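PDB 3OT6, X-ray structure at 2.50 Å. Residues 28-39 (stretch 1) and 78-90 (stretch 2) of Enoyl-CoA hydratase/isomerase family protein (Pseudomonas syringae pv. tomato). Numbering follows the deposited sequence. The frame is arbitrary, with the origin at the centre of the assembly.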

# COMPACT_ATOMS: atom_id res chain seq x y z
N ALA A 28 -12.55 -0.59 -0.93
CA ALA A 28 -12.10 -1.81 -1.58
C ALA A 28 -11.19 -1.49 -2.78
O ALA A 28 -11.36 -0.48 -3.45
N ILE A 29 -10.23 -2.37 -3.05
CA ILE A 29 -9.36 -2.24 -4.16
C ILE A 29 -10.03 -3.02 -5.29
O ILE A 29 -10.03 -4.25 -5.30
N SER A 30 -10.63 -2.29 -6.21
CA SER A 30 -11.32 -2.88 -7.36
C SER A 30 -10.43 -2.72 -8.57
O SER A 30 -9.38 -2.08 -8.47
N PRO A 31 -10.81 -3.34 -9.73
CA PRO A 31 -10.06 -3.04 -10.99
C PRO A 31 -9.99 -1.54 -11.37
O PRO A 31 -8.94 -1.05 -11.77
N ASP A 32 -11.08 -0.82 -11.18
CA ASP A 32 -11.14 0.62 -11.44
C ASP A 32 -10.21 1.38 -10.50
O ASP A 32 -9.49 2.26 -10.93
N VAL A 33 -10.20 1.00 -9.22
CA VAL A 33 -9.29 1.62 -8.27
C VAL A 33 -7.85 1.54 -8.73
O VAL A 33 -7.15 2.52 -8.66
N ILE A 34 -7.44 0.41 -9.28
CA ILE A 34 -6.05 0.25 -9.68
C ILE A 34 -5.70 1.10 -10.90
O ILE A 34 -4.62 1.67 -11.00
N ILE A 35 -6.65 1.16 -11.85
CA ILE A 35 -6.54 1.99 -13.00
C ILE A 35 -6.45 3.48 -12.55
O ILE A 35 -5.58 4.24 -13.01
N ALA A 36 -7.32 3.87 -11.65
CA ALA A 36 -7.27 5.23 -11.12
C ALA A 36 -5.90 5.45 -10.55
O ALA A 36 -5.31 6.48 -10.86
N PHE A 37 -5.38 4.51 -9.74
CA PHE A 37 -4.06 4.64 -9.06
C PHE A 37 -2.93 4.78 -10.06
O PHE A 37 -2.09 5.64 -9.91
N ASN A 38 -2.90 3.94 -11.08
CA ASN A 38 -1.91 4.07 -12.11
C ASN A 38 -1.95 5.44 -12.82
O ASN A 38 -0.87 6.01 -13.14
N ALA A 39 -3.17 5.99 -13.00
CA ALA A 39 -3.33 7.24 -13.71
C ALA A 39 -2.85 8.33 -12.79
O ALA A 39 -2.17 9.25 -13.22
N ASN A 78 -6.80 -11.70 -12.38
CA ASN A 78 -6.39 -10.52 -13.06
C ASN A 78 -6.37 -9.38 -12.04
O ASN A 78 -5.48 -8.50 -12.08
N LEU A 79 -7.30 -9.44 -11.09
CA LEU A 79 -7.33 -8.44 -10.06
C LEU A 79 -6.05 -8.51 -9.19
O LEU A 79 -5.43 -7.47 -8.91
N VAL A 80 -5.65 -9.71 -8.78
CA VAL A 80 -4.52 -9.78 -7.88
C VAL A 80 -3.28 -9.47 -8.65
O VAL A 80 -2.37 -8.83 -8.11
N ALA A 81 -3.21 -9.90 -9.91
CA ALA A 81 -2.01 -9.54 -10.74
C ALA A 81 -1.84 -8.01 -10.89
O ALA A 81 -0.69 -7.47 -10.82
N GLN A 82 -2.96 -7.30 -11.02
CA GLN A 82 -2.91 -5.85 -11.23
C GLN A 82 -2.50 -5.21 -9.93
O GLN A 82 -1.74 -4.26 -9.89
N GLY A 83 -3.05 -5.71 -8.84
CA GLY A 83 -2.80 -5.11 -7.57
C GLY A 83 -1.35 -5.33 -7.12
O GLY A 83 -0.74 -4.42 -6.50
N SER A 84 -0.82 -6.54 -7.36
CA SER A 84 0.59 -6.84 -7.11
C SER A 84 1.54 -6.01 -8.01
O SER A 84 2.61 -5.58 -7.54
N THR A 85 1.15 -5.86 -9.31
CA THR A 85 1.88 -5.04 -10.29
C THR A 85 1.93 -3.59 -9.76
O THR A 85 3.00 -2.93 -9.83
N LEU A 86 0.80 -3.12 -9.18
CA LEU A 86 0.73 -1.79 -8.58
C LEU A 86 1.65 -1.73 -7.37
O LEU A 86 2.34 -0.72 -7.18
N ALA A 87 1.69 -2.78 -6.55
CA ALA A 87 2.64 -2.77 -5.41
C ALA A 87 4.11 -2.66 -5.94
O ALA A 87 4.93 -1.91 -5.39
N ARG A 88 4.44 -3.43 -6.94
CA ARG A 88 5.74 -3.38 -7.54
C ARG A 88 6.01 -1.96 -8.13
O ARG A 88 7.11 -1.45 -8.09
N ARG A 89 4.99 -1.30 -8.65
CA ARG A 89 5.25 -0.02 -9.28
C ARG A 89 5.52 0.97 -8.18
O ARG A 89 6.41 1.77 -8.30
N MSE A 90 4.78 0.87 -7.08
CA MSE A 90 4.98 1.80 -5.98
C MSE A 90 6.35 1.68 -5.39
O MSE A 90 6.95 2.67 -4.98

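Packing between residues 28-39 and 78-90 of an enoyl-CoA hydratase/isomerase family protein. The strongest polar contact lies toward the C-terminal ends of the two stretches, where Arg 89 reaches across to Asn 38. Arg 89 NH1 donates to the backbone Asn 38 O at 3.0 Å and also to the side-chain Asn 38 OD1 at 3.1 Å, the second bond being the straighter (157° against 137°). The reach comes from an extended side chain: CA-to-CB of Arg 89 points toward the first stretch, and chi1 to chi3 are all t. Arg 89 NH2 is hydrogen-bonded elsewhere in the structure. Asn 38 starts sideways from its CA, but its m rotamer with chi2 near -54° brings the amide nearer the second helix. While OD1 accepts from the arginine, the other end of the amide engages a water: Asn 38 ND2 donates to water 1 at 3.1 Å, and the water donates to the backbone Gln 82 O at 2.9 Å. One side chain thus links the helices both directly and through solvent. Asn 38 OD1 also lies 3.9 Å from Leu 86 CD1, so the amide borders the apolar contact.

At the start of helix 31-39, Ser 30 points away from the second stretch and serves its own helix instead. With chi1 p, its hydroxyl caps the N terminus, accepting from Val 33 N (Val 33 N to Ser 30 OG, 3.1 Å).

Apolar contacts make up much of the packing between the helices, whose axes approach to 9.9 Å and run in broadly the same direction, 25° apart. Ile 34 is the central knob. It points toward the second helix with chi1 m and chi2 t, and sits among Leu 79, Gln 82, Gly 83 and Leu 86. Ile 34 CD1 lies 3.6 Å from Gly 83 N, 3.8 Å from Leu 79 CD1 and 3.8 Å from Gln 82 CB, while Ile 34 CG2 faces Leu 86 CB at 4.3 Å. Gly 83 leaves its backbone open to Ile 34 CD1; an ideally placed CB there would stand 3.7 Å from Ile 34 CD1.

Leu 79 (chi1 t, chi2 p) leaves its CA sideways, yet its end comes nearer, and CD1 lies against the beginning of the helix: Leu 79 CD1 is 3.6 Å from Pro 31 CD and 3.9 Å from Ile 29 O. Ile 29 (m, m) starts toward the second stretch, but its end leads away. Leu 86, with the same t, p rotamer as Leu 79, points toward the first helix and places Leu 86 CD2 3.9 Å from Phe 37 CB; this methyl approaches the Phe 37 ring obliquely. Phe 37 points toward the second stretch, with chi1 at -104°, between wells.

Gln 82 (m, t) points toward the first helix, its CB packing on Ile 34 while its amide end reaches the neighbourhood of Pro 31 and Ile 35. Altogether the contact buries 556 Å², counting both sides.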

# COMPACT_ATOMS: atom_id res chain seq x y z
CB ALA A 28 -13.30 -2.67 -2.00
CB ILE A 29 -7.94 -2.79 -3.83
CG1 ILE A 29 -7.40 -2.20 -2.52
CG2 ILE A 29 -6.95 -2.55 -4.98
CD1 ILE A 29 -7.38 -0.64 -2.44
CB SER A 30 -12.63 -2.15 -7.59
OG SER A 30 -12.39 -0.77 -7.87
CB PRO A 31 -10.80 -3.85 -12.03
CG PRO A 31 -11.28 -5.10 -11.23
CD PRO A 31 -11.67 -4.54 -9.87
CB ASP A 32 -12.57 1.12 -11.21
CG ASP A 32 -13.56 0.69 -12.31
OD1 ASP A 32 -13.17 0.08 -13.34
OD2 ASP A 32 -14.78 0.97 -12.11
CB VAL A 33 -9.47 1.11 -6.84
CG1 VAL A 33 -8.34 1.55 -5.96
CG2 VAL A 33 -10.80 1.65 -6.27
CB ILE A 34 -5.71 -1.24 -9.90
CG1 ILE A 34 -5.86 -1.98 -8.55
CG2 ILE A 34 -4.31 -1.41 -10.49
CD1 ILE A 34 -5.89 -3.45 -8.69
CB ILE A 35 -7.71 1.79 -13.93
CG1 ILE A 35 -7.61 0.39 -14.59
CG2 ILE A 35 -7.64 2.85 -15.01
CD1 ILE A 35 -8.83 0.00 -15.36
CB ALA A 36 -8.35 5.46 -10.05
CB PHE A 37 -3.75 3.43 -8.14
CG PHE A 37 -3.94 3.70 -6.70
CD1 PHE A 37 -4.90 2.99 -5.97
CD2 PHE A 37 -3.17 4.68 -6.06
CE1 PHE A 37 -5.12 3.28 -4.63
CE2 PHE A 37 -3.36 4.98 -4.74
CZ PHE A 37 -4.36 4.28 -4.00
CB ASN A 38 -2.02 2.93 -13.11
CG ASN A 38 -1.52 1.61 -12.51
OD1 ASN A 38 -0.38 1.53 -12.02
ND2 ASN A 38 -2.37 0.57 -12.54
CB ALA A 39 -4.78 7.48 -14.12
CB ASN A 78 -7.30 -10.19 -14.27
CG ASN A 78 -7.17 -8.71 -14.69
OD1 ASN A 78 -8.00 -7.83 -14.27
ND2 ASN A 78 -6.07 -8.40 -15.44
CB LEU A 79 -8.62 -8.50 -9.20
CG LEU A 79 -8.75 -7.49 -8.03
CD1 LEU A 79 -8.70 -6.03 -8.46
CD2 LEU A 79 -10.03 -7.69 -7.19
CB VAL A 80 -4.43 -11.16 -7.19
CG1 VAL A 80 -2.95 -11.44 -6.60
CG2 VAL A 80 -5.58 -11.30 -6.23
CB ALA A 81 -2.01 -10.24 -12.12
CB GLN A 82 -4.26 -5.30 -11.59
CG GLN A 82 -4.86 -5.50 -12.94
CD GLN A 82 -6.35 -4.86 -12.90
OE1 GLN A 82 -7.33 -5.60 -12.63
NE2 GLN A 82 -6.49 -3.48 -13.08
CB SER A 84 0.85 -8.30 -7.37
OG SER A 84 0.06 -9.06 -6.48
CB THR A 85 1.19 -5.10 -11.69
OG1 THR A 85 1.30 -6.44 -12.26
CG2 THR A 85 1.77 -4.07 -12.64
CB LEU A 86 -0.70 -1.35 -8.21
CG LEU A 86 -0.86 -0.10 -7.33
CD1 LEU A 86 -0.43 1.19 -8.12
CD2 LEU A 86 -2.28 0.10 -6.78
CB ALA A 87 2.48 -4.04 -4.47
CB ARG A 88 5.84 -4.46 -8.61
CG ARG A 88 7.24 -4.76 -9.01
CD ARG A 88 7.36 -4.57 -10.47
NE ARG A 88 8.62 -5.02 -11.03
CZ ARG A 88 9.55 -4.19 -11.48
NH1 ARG A 88 9.32 -2.87 -11.42
NH2 ARG A 88 10.69 -4.66 -11.96
CB ARG A 89 4.09 0.43 -10.16
CG ARG A 89 4.21 1.86 -10.57
CD ARG A 89 3.01 2.35 -11.32
NE ARG A 89 3.33 3.65 -11.89
CZ ARG A 89 2.52 4.37 -12.63
NH1 ARG A 89 1.30 3.93 -12.91
NH2 ARG A 89 2.94 5.51 -13.10
CB MSE A 90 3.93 1.60 -4.88
CG MSE A 90 2.57 2.09 -5.26
SE MSE A 90 1.13 1.55 -4.03
CE MSE A 90 1.55 2.59 -2.41
O HOH W 1 -1.18 -2.26 -11.85